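Local coordinates for protein Poly(A) RNA polymerase GLD2 (Rattus norvegicus, PDB 6LBK) that probably adds AMP units from ATP to the 3' ends of selected cytoplasmic mRNAs and a single nucleotide to certain microRNAs, at residues Met232-Leu240 / Leu286-Tyr294; Ile244-Tyr252 / Ile305-Ile313. The protein carries 1 engineered substitution. All coordinates share one frame; numbering follows the deposited sequence.

Following the chain from the N terminus, helix 226-239 supplies Met232-Leu240 and runs out into the loop and short helix of Ile244-Tyr252; helix 283-297 then supplies Leu286-Tyr294, and the hairpin strands 303-306 and 311-314 carry Ile305-Ile313. Contact 1 closes a loop of 45 residues between its segments and contact 2 one of 52. Their segments alternate, so the two closures cross instead of nesting. Contact 1 ties two helices together, contact 2 the short helix to the hairpin turn. Their centres lie about 14 Å apart, and Gln238 joins them directly: its NE2 lies 2.9 Å from Pro246 O, a probable hydrogen bond.

Contact 1 (Met232-Leu240 / Leu286-Tyr294); sequences MVLHYLQTL and LLLGFLKYY
Helices 232-239 and 286-294 cross steeply, at 102° between their N-to-C directions and 10.5 Å between axes, with Tyr236 and Phe290 as the nearest backbone pair. Tyr236 is the knob, set among Leu286, Gly289, Phe290 and Tyr293. With CG anti to the backbone N (chi1 172°), its ring lies against the partner helix, and Phe290 CA stands over the ring centre, 3.8 Å from the centroid, in a CH-pi contact. Tyr236 OH ends 3.2 Å from Gly289 CA, where a side-chain carbon would collide with it. The Phe290 ring, by contrast, meets Tyr236 CB with its edge, in plane, and its CE1 touches Val233 CG2. This knob-into-hole packing joins helix 226-239 to helix 283-297, the latter within the PAP-associated region of the polymerase; helix 200-213 packs on Val233 and Phe290. Tyr294 is sandwiched: Met232 CE sits 3.8 Å from the ring centroid over one face, its chain bent at chi3 (63°), and Tyr293 CD2 covers the opposite face. Tyr294 OH donates to Met232 O over 2.7 Å, tilted from the carbonyl plane and on the face opposite Tyr236 N, giving that oxygen two donors. The His235 and Tyr293 rings meet rim to rim, with NE2 of His235 hydrogen-bonded to OH of Tyr293 at 3.2 Å. Beyond Tyr236, Leu240 CD1 reaches Leu286 CD2 at 3.6 Å.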
ATOM      1  N   MET A 232       2.581   7.861   3.082  1.00 54.08           N
ATOM      2  CA  MET A 232       2.333   9.079   3.843  1.00 51.20           C
ATOM      3  C   MET A 232       2.314   8.802   5.348  1.00 52.87           C
ATOM      4  O   MET A 232       2.866   9.579   6.139  1.00 44.46           O
ATOM      5  CB  MET A 232       1.023   9.698   3.395  1.00 48.34           C
ATOM      6  CG  MET A 232       1.100  10.449   2.074  1.00 49.73           C
ATOM      7  SD  MET A 232      -0.567  10.729   1.389  1.00 64.22           S
ATOM      8  CE  MET A 232      -1.339  11.759   2.615  1.00 54.52           C
ATOM      9  N   VAL A 233       1.660   7.705   5.751  1.00 46.46           N
ATOM     10  CA  VAL A 233       1.743   7.229   7.132  1.00 37.51           C
ATOM     11  C   VAL A 233       3.196   7.009   7.523  1.00 46.03           C
ATOM     12  O   VAL A 233       3.638   7.479   8.571  1.00 53.38           O
ATOM     13  CB  VAL A 233       0.919   5.943   7.320  1.00 36.91           C
ATOM     14  CG1 VAL A 233       1.000   5.468   8.738  1.00 40.90           C
ATOM     15  CG2 VAL A 233      -0.508   6.142   6.940  1.00 34.95           C
ATOM     16  N   LEU A 234       3.952   6.248   6.708  1.00 59.55           N
ATOM     17  CA  LEU A 234       5.359   5.991   7.038  1.00 62.40           C
ATOM     18  C   LEU A 234       6.165   7.289   7.106  1.00 62.44           C
ATOM     19  O   LEU A 234       7.020   7.442   7.983  1.00 70.30           O
ATOM     20  CB  LEU A 234       6.003   5.010   6.043  1.00 53.99           C
ATOM     21  CG  LEU A 234       5.496   3.567   5.833  1.00 54.10           C
ATOM     22  CD1 LEU A 234       6.437   2.830   4.930  1.00 58.91           C
ATOM     23  CD2 LEU A 234       5.365   2.784   7.144  1.00 56.41           C
ATOM     24  N   HIS A 235       5.899   8.244   6.210  1.00 51.29           N
ATOM     25  CA  HIS A 235       6.545   9.549   6.304  1.00 60.22           C
ATOM     26  C   HIS A 235       6.186  10.262   7.616  1.00 64.92           C
ATOM     27  O   HIS A 235       7.063  10.825   8.289  1.00 71.50           O
ATOM     28  CB  HIS A 235       6.152  10.391   5.099  1.00 61.33           C
ATOM     29  CG  HIS A 235       6.561  11.819   5.209  1.00 57.32           C
ATOM     30  ND1 HIS A 235       7.849  12.240   4.982  1.00 60.60           N
ATOM     31  CD2 HIS A 235       5.866  12.915   5.583  1.00 62.53           C
ATOM     32  CE1 HIS A 235       7.930  13.540   5.186  1.00 67.19           C
ATOM     33  NE2 HIS A 235       6.740  13.974   5.557  1.00 67.02           N
ATOM     34  N   TYR A 236       4.896  10.267   7.987  1.00 52.48           N
ATOM     35  CA  TYR A 236       4.492  10.898   9.247  1.00 62.24           C
ATOM     36  C   TYR A 236       5.242  10.278  10.418  1.00 75.38           C
ATOM     37  O   TYR A 236       5.739  10.993  11.303  1.00 86.98           O
ATOM     38  CB  TYR A 236       2.960  10.807   9.480  1.00 50.81           C
ATOM     39  CG  TYR A 236       2.547  11.301  10.891  1.00 59.14           C
ATOM     40  CD1 TYR A 236       2.730  12.643  11.283  1.00 53.32           C
ATOM     41  CD2 TYR A 236       1.995  10.422  11.831  1.00 53.97           C
ATOM     42  CE1 TYR A 236       2.371  13.090  12.607  1.00 54.60           C
ATOM     43  CE2 TYR A 236       1.637  10.868  13.132  1.00 63.74           C
ATOM     44  CZ  TYR A 236       1.836  12.186  13.505  1.00 52.21           C
ATOM     45  OH  TYR A 236       1.486  12.560  14.756  1.00 66.05           O
ATOM     46  N   LEU A 237       5.336   8.949  10.436  1.00 68.92           N
ATOM     47  CA  LEU A 237       6.087   8.264  11.479  1.00 64.25           C
ATOM     48  C   LEU A 237       7.580   8.553  11.392  1.00 66.91           C
ATOM     49  O   LEU A 237       8.270   8.475  12.413  1.00 79.50           O
ATOM     50  CB  LEU A 237       5.835   6.757  11.397  1.00 55.13           C
ATOM     51  CG  LEU A 237       4.419   6.214  11.634  1.00 54.87           C
ATOM     52  CD1 LEU A 237       4.387   4.669  11.419  1.00 47.89           C
ATOM     53  CD2 LEU A 237       3.890   6.604  13.025  1.00 50.33           C
ATOM     54  N   GLN A 238       8.090   8.912  10.209  1.00 59.17           N
ATOM     55  CA  GLN A 238       9.527   9.102  10.030  1.00 68.42           C
ATOM     56  C   GLN A 238      10.011  10.472  10.468  1.00 68.92           C
ATOM     57  O   GLN A 238      11.187  10.622  10.811  1.00 80.12           O
ATOM     58  CB  GLN A 238       9.903   8.878   8.567  1.00 70.75           C
ATOM     59  CG  GLN A 238      10.167   7.432   8.197  1.00 72.34           C
ATOM     60  CD  GLN A 238      10.428   7.272   6.714  1.00 74.97           C
ATOM     61  OE1 GLN A 238       9.884   8.022   5.900  1.00 65.29           O
ATOM     62  NE2 GLN A 238      11.282   6.314   6.352  1.00 81.19           N
ATOM     63  N   THR A 239       9.128  11.461  10.483  1.00 67.13           N
ATOM     64  CA  THR A 239       9.503  12.845  10.716  1.00 72.23           C
ATOM     65  C   THR A 239       9.024  13.398  12.059  1.00 77.11           C
ATOM     66  O   THR A 239       9.223  14.590  12.333  1.00 81.55           O
ATOM     67  CB  THR A 239       8.980  13.675   9.550  1.00 65.10           C
ATOM     68  OG1 THR A 239       7.640  13.253   9.273  1.00 64.43           O
ATOM     69  CG2 THR A 239       9.839  13.464   8.316  1.00 68.23           C
ATOM     70  N   LEU A 240       8.488  12.552  12.942  1.00 76.86           N
ATOM     71  CA  LEU A 240       8.105  13.002  14.271  1.00 71.36           C
ATOM     72  C   LEU A 240       9.335  13.507  15.011  1.00 86.54           C
ATOM     73  O   LEU A 240      10.458  13.090  14.712  1.00 94.33           O
ATOM     74  CB  LEU A 240       7.418  11.890  15.071  1.00 70.87           C
ATOM     75  CG  LEU A 240       5.969  11.560  14.655  1.00 70.66           C
ATOM     76  CD1 LEU A 240       5.381  10.322  15.372  1.00 61.28           C
ATOM     77  CD2 LEU A 240       5.073  12.778  14.846  1.00 62.25           C
ATOM     78  N   LEU A 286      -1.444   9.219  17.852  1.00 72.38           N
ATOM     79  CA  LEU A 286      -0.805   9.207  16.535  1.00 61.96           C
ATOM     80  C   LEU A 286      -1.809   9.363  15.402  1.00 53.33           C
ATOM     81  O   LEU A 286      -1.517  10.030  14.412  1.00 54.04           O
ATOM     82  CB  LEU A 286       0.004   7.931  16.361  1.00 59.25           C
ATOM     83  CG  LEU A 286       1.255   7.917  17.227  1.00 59.79           C
ATOM     84  CD1 LEU A 286       1.736   6.475  17.372  1.00 61.07           C
ATOM     85  CD2 LEU A 286       2.318   8.817  16.602  1.00 58.68           C
ATOM     86  N   LEU A 287      -2.992   8.762  15.511  1.00 51.33           N
ATOM     87  CA  LEU A 287      -3.988   8.961  14.459  1.00 49.71           C
ATOM     88  C   LEU A 287      -4.449  10.420  14.414  1.00 52.54           C
ATOM     89  O   LEU A 287      -4.611  10.998  13.325  1.00 55.38           O
ATOM     90  CB  LEU A 287      -5.171   8.007  14.643  1.00 52.34           C
ATOM     91  CG  LEU A 287      -6.392   8.208  13.716  1.00 51.46           C
ATOM     92  CD1 LEU A 287      -6.093   8.004  12.253  1.00 44.98           C
ATOM     93  CD2 LEU A 287      -7.661   7.421  14.180  1.00 59.89           C
ATOM     94  N   LEU A 288      -4.677  11.037  15.586  1.00 59.98           N
ATOM     95  CA  LEU A 288      -4.973  12.468  15.609  1.00 58.26           C
ATOM     96  C   LEU A 288      -3.840  13.264  14.968  1.00 59.69           C
ATOM     97  O   LEU A 288      -4.086  14.111  14.099  1.00 60.59           O
ATOM     98  CB  LEU A 288      -5.231  12.938  17.044  1.00 64.93           C
ATOM     99  CG  LEU A 288      -6.656  13.350  17.396  1.00 66.04           C
ATOM    100  CD1 LEU A 288      -6.701  13.995  18.768  1.00 78.48           C
ATOM    101  CD2 LEU A 288      -7.191  14.286  16.365  1.00 62.58           C
ATOM    102  N   GLY A 289      -2.588  12.976  15.353  1.00 60.59           N
ATOM    103  CA  GLY A 289      -1.466  13.719  14.796  1.00 62.73           C
ATOM    104  C   GLY A 289      -1.324  13.531  13.295  1.00 60.42           C
ATOM    105  O   GLY A 289      -0.962  14.456  12.571  1.00 62.31           O
ATOM    106  N   PHE A 290      -1.602  12.331  12.801  1.00 58.35           N
ATOM    107  CA  PHE A 290      -1.486  12.108  11.365  1.00 59.74           C
ATOM    108  C   PHE A 290      -2.538  12.903  10.610  1.00 55.17           C
ATOM    109  O   PHE A 290      -2.254  13.442   9.539  1.00 55.95           O
ATOM    110  CB  PHE A 290      -1.571  10.616  11.035  1.00 51.59           C
ATOM    111  CG  PHE A 290      -1.848  10.339   9.596  1.00 53.46           C
ATOM    112  CD1 PHE A 290      -0.822  10.245   8.683  1.00 55.54           C
ATOM    113  CD2 PHE A 290      -3.154  10.185   9.155  1.00 53.21           C
ATOM    114  CE1 PHE A 290      -1.096   9.983   7.365  1.00 53.36           C
ATOM    115  CE2 PHE A 290      -3.437   9.936   7.851  1.00 50.18           C
ATOM    116  CZ  PHE A 290      -2.402   9.823   6.947  1.00 55.56           C
ATOM    117  N   LEU A 291      -3.771  12.945  11.119  1.00 56.36           N
ATOM    118  CA  LEU A 291      -4.779  13.778  10.464  1.00 55.71           C
ATOM    119  C   LEU A 291      -4.405  15.259  10.531  1.00 62.22           C
ATOM    120  O   LEU A 291      -4.533  15.984   9.532  1.00 71.36           O
ATOM    121  CB  LEU A 291      -6.151  13.513  11.071  1.00 60.83           C
ATOM    122  CG  LEU A 291      -6.756  12.121  10.822  1.00 59.13           C
ATOM    123  CD1 LEU A 291      -7.997  11.958  11.694  1.00 54.22           C
ATOM    124  CD2 LEU A 291      -7.123  11.889   9.325  1.00 49.57           C
ATOM    125  N   LYS A 292      -3.927  15.728  11.692  1.00 63.36           N
ATOM    126  CA  LYS A 292      -3.543  17.138  11.821  1.00 73.08           C
ATOM    127  C   LYS A 292      -2.383  17.496  10.895  1.00 72.68           C
ATOM    128  O   LYS A 292      -2.389  18.558  10.260  1.00 74.35           O
ATOM    129  CB  LYS A 292      -3.171  17.466  13.271  1.00 76.98           C
ATOM    130  CG  LYS A 292      -2.800  18.941  13.520  1.00 81.46           C
ATOM    131  CD  LYS A 292      -2.318  19.203  14.950  1.00 78.37           C
ATOM    132  CE  LYS A 292      -1.829  20.616  15.050  1.00 84.00           C
ATOM    133  NZ  LYS A 292      -1.978  21.196  16.447  1.00 95.59           N
ATOM    134  N   TYR A 293      -1.391  16.608  10.781  1.00 72.59           N
ATOM    135  CA  TYR A 293      -0.169  16.946  10.064  1.00 68.54           C
ATOM    136  C   TYR A 293      -0.462  17.276   8.620  1.00 67.06           C
ATOM    137  O   TYR A 293       0.029  18.276   8.085  1.00 76.55           O
ATOM    138  CB  TYR A 293       0.824  15.800  10.184  1.00 69.79           C
ATOM    139  CG  TYR A 293       2.109  15.999   9.408  1.00 77.33           C
ATOM    140  CD1 TYR A 293       3.072  16.911   9.824  1.00 71.95           C
ATOM    141  CD2 TYR A 293       2.373  15.223   8.265  1.00 70.35           C
ATOM    142  CE1 TYR A 293       4.243  17.072   9.114  1.00 79.87           C
ATOM    143  CE2 TYR A 293       3.545  15.380   7.546  1.00 67.18           C
ATOM    144  CZ  TYR A 293       4.478  16.296   7.959  1.00 71.40           C
ATOM    145  OH  TYR A 293       5.642  16.427   7.217  1.00 73.60           O
ATOM    146  N   TYR A 294      -1.236  16.428   7.959  1.00 63.48           N
ATOM    147  CA  TYR A 294      -1.562  16.652   6.568  1.00 63.21           C
ATOM    148  C   TYR A 294      -2.696  17.656   6.399  1.00 64.67           C
ATOM    149  O   TYR A 294      -2.777  18.298   5.351  1.00 71.65           O
ATOM    150  CB  TYR A 294      -1.873  15.302   5.909  1.00 71.65           C
ATOM    151  CG  TYR A 294      -0.642  14.428   5.673  1.00 65.99           C
ATOM    152  CD1 TYR A 294       0.374  14.831   4.822  1.00 64.86           C
ATOM    153  CD2 TYR A 294      -0.520  13.174   6.279  1.00 67.21           C
ATOM    154  CE1 TYR A 294       1.491  14.026   4.588  1.00 66.24           C
ATOM    155  CE2 TYR A 294       0.598  12.362   6.049  1.00 55.77           C
ATOM    156  CZ  TYR A 294       1.588  12.791   5.199  1.00 58.59           C
ATOM    157  OH  TYR A 294       2.694  12.006   5.002  1.00 58.02           O
TER

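Contact 2 (Ile244-Tyr252 / Ile305-Ile313)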
ATOM      1  N   ILE A 244       9.368   7.545  15.085  1.00101.22           N
ATOM      2  CA  ILE A 244       8.936   6.158  15.245  1.00 93.54           C
ATOM      3  C   ILE A 244       9.510   5.209  14.184  1.00 86.37           C
ATOM      4  O   ILE A 244       9.636   3.999  14.447  1.00 87.23           O
ATOM      5  CB  ILE A 244       7.389   6.114  15.229  1.00 79.53           C
ATOM      6  CG1 ILE A 244       6.803   6.613  16.534  1.00 72.96           C
ATOM      7  CG2 ILE A 244       6.828   4.743  14.865  1.00 81.13           C
ATOM      8  CD1 ILE A 244       5.298   6.647  16.505  1.00 71.79           C
ATOM      9  N   LEU A 245       9.941   5.725  13.031  1.00 76.01           N
ATOM     10  CA  LEU A 245      10.540   4.872  12.007  1.00 82.59           C
ATOM     11  C   LEU A 245      11.768   5.579  11.438  1.00 93.82           C
ATOM     12  O   LEU A 245      11.743   6.802  11.216  1.00 98.48           O
ATOM     13  CB  LEU A 245       9.558   4.510  10.870  1.00 67.57           C
ATOM     14  CG  LEU A 245       8.443   3.495  11.195  1.00 60.78           C
ATOM     15  CD1 LEU A 245       7.568   3.187   9.978  1.00 53.42           C
ATOM     16  CD2 LEU A 245       8.987   2.192  11.840  1.00 64.22           C
ATOM     17  N   PRO A 246      12.854   4.841  11.205  1.00 97.15           N
ATOM     18  CA  PRO A 246      14.027   5.436  10.567  1.00 99.96           C
ATOM     19  C   PRO A 246      13.871   5.354   9.072  1.00 95.41           C
ATOM     20  O   PRO A 246      12.746   5.193   8.584  1.00 90.70           O
ATOM     21  CB  PRO A 246      15.168   4.553  11.063  1.00107.28           C
ATOM     22  CG  PRO A 246      14.535   3.202  11.130  1.00103.78           C
ATOM     23  CD  PRO A 246      13.090   3.427  11.544  1.00 99.37           C
ATOM     24  N   SER A 247      14.969   5.480   8.334  1.00 95.43           N
ATOM     25  CA  SER A 247      14.982   5.134   6.917  1.00 96.08           C
ATOM     26  C   SER A 247      15.636   3.771   6.748  1.00 98.51           C
ATOM     27  O   SER A 247      16.808   3.604   7.094  1.00115.07           O
ATOM     28  CB  SER A 247      15.717   6.176   6.082  1.00 92.96           C
ATOM     29  OG  SER A 247      15.832   5.717   4.741  1.00 84.31           O
ATOM     30  N   LEU A 248      14.872   2.787   6.255  1.00102.45           N
ATOM     31  CA  LEU A 248      15.446   1.456   6.061  1.00 96.10           C
ATOM     32  C   LEU A 248      16.498   1.454   4.951  1.00 95.20           C
ATOM     33  O   LEU A 248      17.517   0.766   5.063  1.00 98.16           O
ATOM     34  CB  LEU A 248      14.347   0.434   5.753  1.00 87.70           C
ATOM     35  CG  LEU A 248      13.401  -0.031   6.863  1.00 80.75           C
ATOM     36  CD1 LEU A 248      12.277  -0.863   6.276  1.00 73.08           C
ATOM     37  CD2 LEU A 248      14.144  -0.805   7.941  1.00 82.06           C
ATOM     38  N   GLN A 249      16.274   2.220   3.879  1.00 95.77           N
ATOM     39  CA  GLN A 249      17.173   2.188   2.724  1.00 97.88           C
ATOM     40  C   GLN A 249      18.485   2.920   2.989  1.00110.70           C
ATOM     41  O   GLN A 249      19.506   2.613   2.361  1.00106.49           O
ATOM     42  CB  GLN A 249      16.466   2.777   1.509  1.00 88.65           C
ATOM     43  CG  GLN A 249      15.403   1.879   0.947  1.00 87.99           C
ATOM     44  CD  GLN A 249      14.575   2.570  -0.101  1.00 83.87           C
ATOM     45  OE1 GLN A 249      13.698   3.371   0.210  1.00 76.21           O
ATOM     46  NE2 GLN A 249      14.857   2.271  -1.359  1.00 86.85           N
ATOM     47  N   LYS A 250      18.467   3.924   3.862  1.00118.55           N
ATOM     48  CA  LYS A 250      19.704   4.578   4.264  1.00128.11           C
ATOM     49  C   LYS A 250      20.516   3.724   5.237  1.00126.26           C
ATOM     50  O   LYS A 250      21.747   3.662   5.122  1.00131.54           O
ATOM     51  CB  LYS A 250      19.398   5.950   4.860  1.00132.89           C
ATOM     52  CG  LYS A 250      18.922   6.968   3.840  1.00138.68           C
ATOM     53  CD  LYS A 250      18.619   8.289   4.516  1.00148.54           C
ATOM     54  CE  LYS A 250      18.531   9.427   3.516  1.00155.79           C
ATOM     55  NZ  LYS A 250      18.193  10.709   4.208  1.00159.31           N
ATOM     56  N   ILE A 251      19.858   3.065   6.200  1.00116.14           N
ATOM     57  CA  ILE A 251      20.588   2.341   7.242  1.00119.20           C
ATOM     58  C   ILE A 251      21.028   0.960   6.752  1.00119.91           C
ATOM     59  O   ILE A 251      22.102   0.483   7.130  1.00129.13           O
ATOM     60  CB  ILE A 251      19.747   2.242   8.535  1.00117.04           C
ATOM     61  CG1 ILE A 251      19.441   3.637   9.092  1.00116.98           C
ATOM     62  CG2 ILE A 251      20.454   1.395   9.587  1.00113.52           C
ATOM     63  CD1 ILE A 251      18.472   3.639  10.255  1.00112.55           C
ATOM     64  N   TYR A 252      20.208   0.276   5.942  1.00112.82           N
ATOM     65  CA  TYR A 252      20.530  -1.058   5.421  1.00116.42           C
ATOM     66  C   TYR A 252      20.306  -1.112   3.908  1.00112.09           C
ATOM     67  O   TYR A 252      19.428  -1.842   3.440  1.00110.87           O
ATOM     68  CB  TYR A 252      19.692  -2.155   6.090  1.00113.96           C
ATOM     69  CG  TYR A 252      19.475  -2.046   7.588  1.00112.71           C
ATOM     70  CD1 TYR A 252      18.404  -1.316   8.094  1.00109.00           C
ATOM     71  CD2 TYR A 252      20.303  -2.701   8.492  1.00114.58           C
ATOM     72  CE1 TYR A 252      18.176  -1.209   9.459  1.00107.15           C
ATOM     73  CE2 TYR A 252      20.079  -2.599   9.869  1.00115.53           C
ATOM     74  CZ  TYR A 252      19.013  -1.848  10.342  1.00111.24           C
ATOM     75  OH  TYR A 252      18.757  -1.719  11.690  1.00110.67           O
ATOM     76  N   ILE A 305       7.181  13.927  -0.572  1.00 73.11           N
ATOM     77  CA  ILE A 305       7.394  12.999   0.530  1.00 72.48           C
ATOM     78  C   ILE A 305       8.342  11.886   0.095  1.00 81.48           C
ATOM     79  O   ILE A 305       8.040  11.132  -0.844  1.00 81.62           O
ATOM     80  CB  ILE A 305       6.051  12.426   0.993  1.00 69.90           C
ATOM     81  CG1 ILE A 305       5.329  13.464   1.872  1.00 70.18           C
ATOM     82  CG2 ILE A 305       6.222  11.038   1.643  1.00 65.12           C
ATOM     83  CD1 ILE A 305       3.823  13.375   1.765  1.00 73.85           C
ATOM     84  N   SER A 306       9.489  11.772   0.769  1.00 80.59           N
ATOM     85  CA  SER A 306      10.506  10.789   0.414  1.00 73.81           C
ATOM     86  C   SER A 306      10.702   9.854   1.608  1.00 85.88           C
ATOM     87  O   SER A 306      11.397  10.206   2.573  1.00 93.33           O
ATOM     88  CB  SER A 306      11.798  11.459   0.020  1.00 78.15           C
ATOM     89  OG  SER A 306      12.819  10.491  -0.087  1.00 79.16           O
ATOM     90  N   VAL A 307      10.036   8.687   1.563  1.00 78.14           N
ATOM     91  CA  VAL A 307      10.318   7.635   2.536  1.00 70.90           C
ATOM     92  C   VAL A 307      11.753   7.129   2.375  1.00 84.54           C
ATOM     93  O   VAL A 307      12.377   6.694   3.352  1.00 89.50           O
ATOM     94  CB  VAL A 307       9.288   6.493   2.422  1.00 74.71           C
ATOM     95  CG1 VAL A 307       9.763   5.254   3.181  1.00 78.23           C
ATOM     96  CG2 VAL A 307       7.895   6.932   2.950  1.00 69.61           C
ATOM     97  N   ARG A 308      12.297   7.151   1.150  1.00 79.79           N
ATOM     98  CA  ARG A 308      13.683   6.728   0.979  1.00 80.75           C
ATOM     99  C   ARG A 308      14.621   7.618   1.782  1.00 92.68           C
ATOM    100  O   ARG A 308      15.608   7.140   2.355  1.00100.34           O
ATOM    101  CB  ARG A 308      14.083   6.738  -0.502  1.00 77.56           C
ATOM    102  CG  ARG A 308      15.546   6.332  -0.763  1.00 81.46           C
ATOM    103  CD  ARG A 308      15.948   6.419  -2.239  1.00 84.93           C
ATOM    104  NE  ARG A 308      16.950   7.463  -2.442  1.00113.91           N
ATOM    105  CZ  ARG A 308      18.256   7.323  -2.195  1.00116.94           C
ATOM    106  NH1 ARG A 308      19.091   8.333  -2.405  1.00116.30           N
ATOM    107  NH2 ARG A 308      18.731   6.171  -1.734  1.00119.23           N
ATOM    108  N   GLU A 309      14.324   8.911   1.856  1.00 91.64           N
ATOM    109  CA  GLU A 309      15.183   9.815   2.606  1.00 90.95           C
ATOM    110  C   GLU A 309      14.725  10.004   4.044  1.00 83.25           C
ATOM    111  O   GLU A 309      15.488  10.551   4.843  1.00 85.35           O
ATOM    112  CB  GLU A 309      15.223  11.173   1.908  1.00 90.37           C
ATOM    113  CG  GLU A 309      15.978  11.148   0.615  1.00 99.59           C
ATOM    114  CD  GLU A 309      15.810  12.427  -0.154  1.00111.44           C
ATOM    115  OE1 GLU A 309      16.313  13.476   0.299  1.00116.44           O
ATOM    116  OE2 GLU A 309      15.126  12.388  -1.198  1.00114.39           O
ATOM    117  N   ALA A 310      13.541   9.483   4.392  1.00 75.97           N
ATOM    118  CA  ALA A 310      12.878   9.727   5.677  1.00 83.79           C
ATOM    119  C   ALA A 310      12.713  11.232   5.914  1.00 90.54           C
ATOM    120  O   ALA A 310      12.845  11.737   7.037  1.00 86.20           O
ATOM    121  CB  ALA A 310      13.624   9.058   6.832  1.00 96.21           C
ATOM    122  N   LYS A 311      12.415  11.955   4.829  1.00 91.84           N
ATOM    123  CA  LYS A 311      12.396  13.409   4.875  1.00 89.89           C
ATOM    124  C   LYS A 311      11.305  13.932   3.952  1.00 96.02           C
ATOM    125  O   LYS A 311      10.824  13.236   3.036  1.00 84.68           O
ATOM    126  CB  LYS A 311      13.752  14.002   4.462  1.00 90.14           C
ATOM    127  CG  LYS A 311      14.867  13.778   5.477  1.00 96.14           C
ATOM    128  CD  LYS A 311      16.205  14.358   5.018  1.00102.97           C
ATOM    129  CE  LYS A 311      17.227  14.271   6.140  1.00106.12           C
ATOM    130  NZ  LYS A 311      18.559  14.766   5.744  1.00111.16           N
ATOM    131  N   ALA A 312      10.921  15.173   4.216  1.00100.17           N
ATOM    132  CA  ALA A 312      10.237  15.999   3.237  1.00101.56           C
ATOM    133  C   ALA A 312      11.286  16.771   2.445  1.00 97.22           C
ATOM    134  O   ALA A 312      12.195  17.367   3.028  1.00100.41           O
ATOM    135  CB  ALA A 312       9.251  16.941   3.922  1.00102.07           C
ATOM    136  N   ILE A 313      11.180  16.727   1.122  1.00104.22           N
ATOM    137  CA  ILE A 313      12.175  17.333   0.242  1.00114.20           C
ATOM    138  C   ILE A 313      11.441  18.406  -0.555  1.00114.20           C
ATOM    139  O   ILE A 313      10.221  18.298  -0.721  1.00121.39           O
ATOM    140  CB  ILE A 313      12.807  16.247  -0.654  1.00122.60           C
ATOM    141  CG1 ILE A 313      13.466  15.161   0.206  1.00118.40           C
ATOM    142  CG2 ILE A 313      13.790  16.811  -1.686  1.00133.88           C
ATOM    143  CD1 ILE A 313      14.404  15.697   1.261  1.00120.77           C
TER
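Ser247 and Lys250 both reach from the start of a short helix to backbone carbonyls of the 305-313 turn, while Gln249 lies against Arg308. Ser247 is the N-cap of helix 248-251, and the facing segment is a beta hairpin turn with a G1 beta bulge, in which Ala310 and Lys311 both face Ser306; the hairpin belongs to the small sheet of the PAP-associated region. Ser247 OG, anti to the backbone N (chi1 173°), donates to Arg308 O over 2.8 Å from above the carbonyl plane, 47° out of it, and also accepts a weak capping bond from Lys250 N. Its CB packs on the methyl of Ala310, CB to CB 3.6 Å. With an alanine here, Arg308 O would probably lose this donor and Lys250 N its weak capping acceptor. Lys250 runs past the same carbonyl, CG 3.6 Å from Arg308 O; its chain, extended beyond CG, carries NZ on to Glu309 O, 2.8 Å away and tilted slightly from the carbonyl plane. The ammonium group thus holds backbone oxygen; Glu309 OE1 stays 5.1 Å from NZ. Gln249 and Arg308 cross at about a right angle, amide and guanidinium planes 84° apart. It is the aliphatic part of Arg308 that meets the amide, while Gln249 NE2 makes a weak hydrogen bond to Pro331 O. Inside the turn, Ser306 OG accepts from Glu309 N, an ST motif, and bonds to Glu329 as well. The bond to Glu309 O probably offsets a mild repulsion between the like charges of Lys250 NZ and Lys311 NZ, 4.4 Å apart.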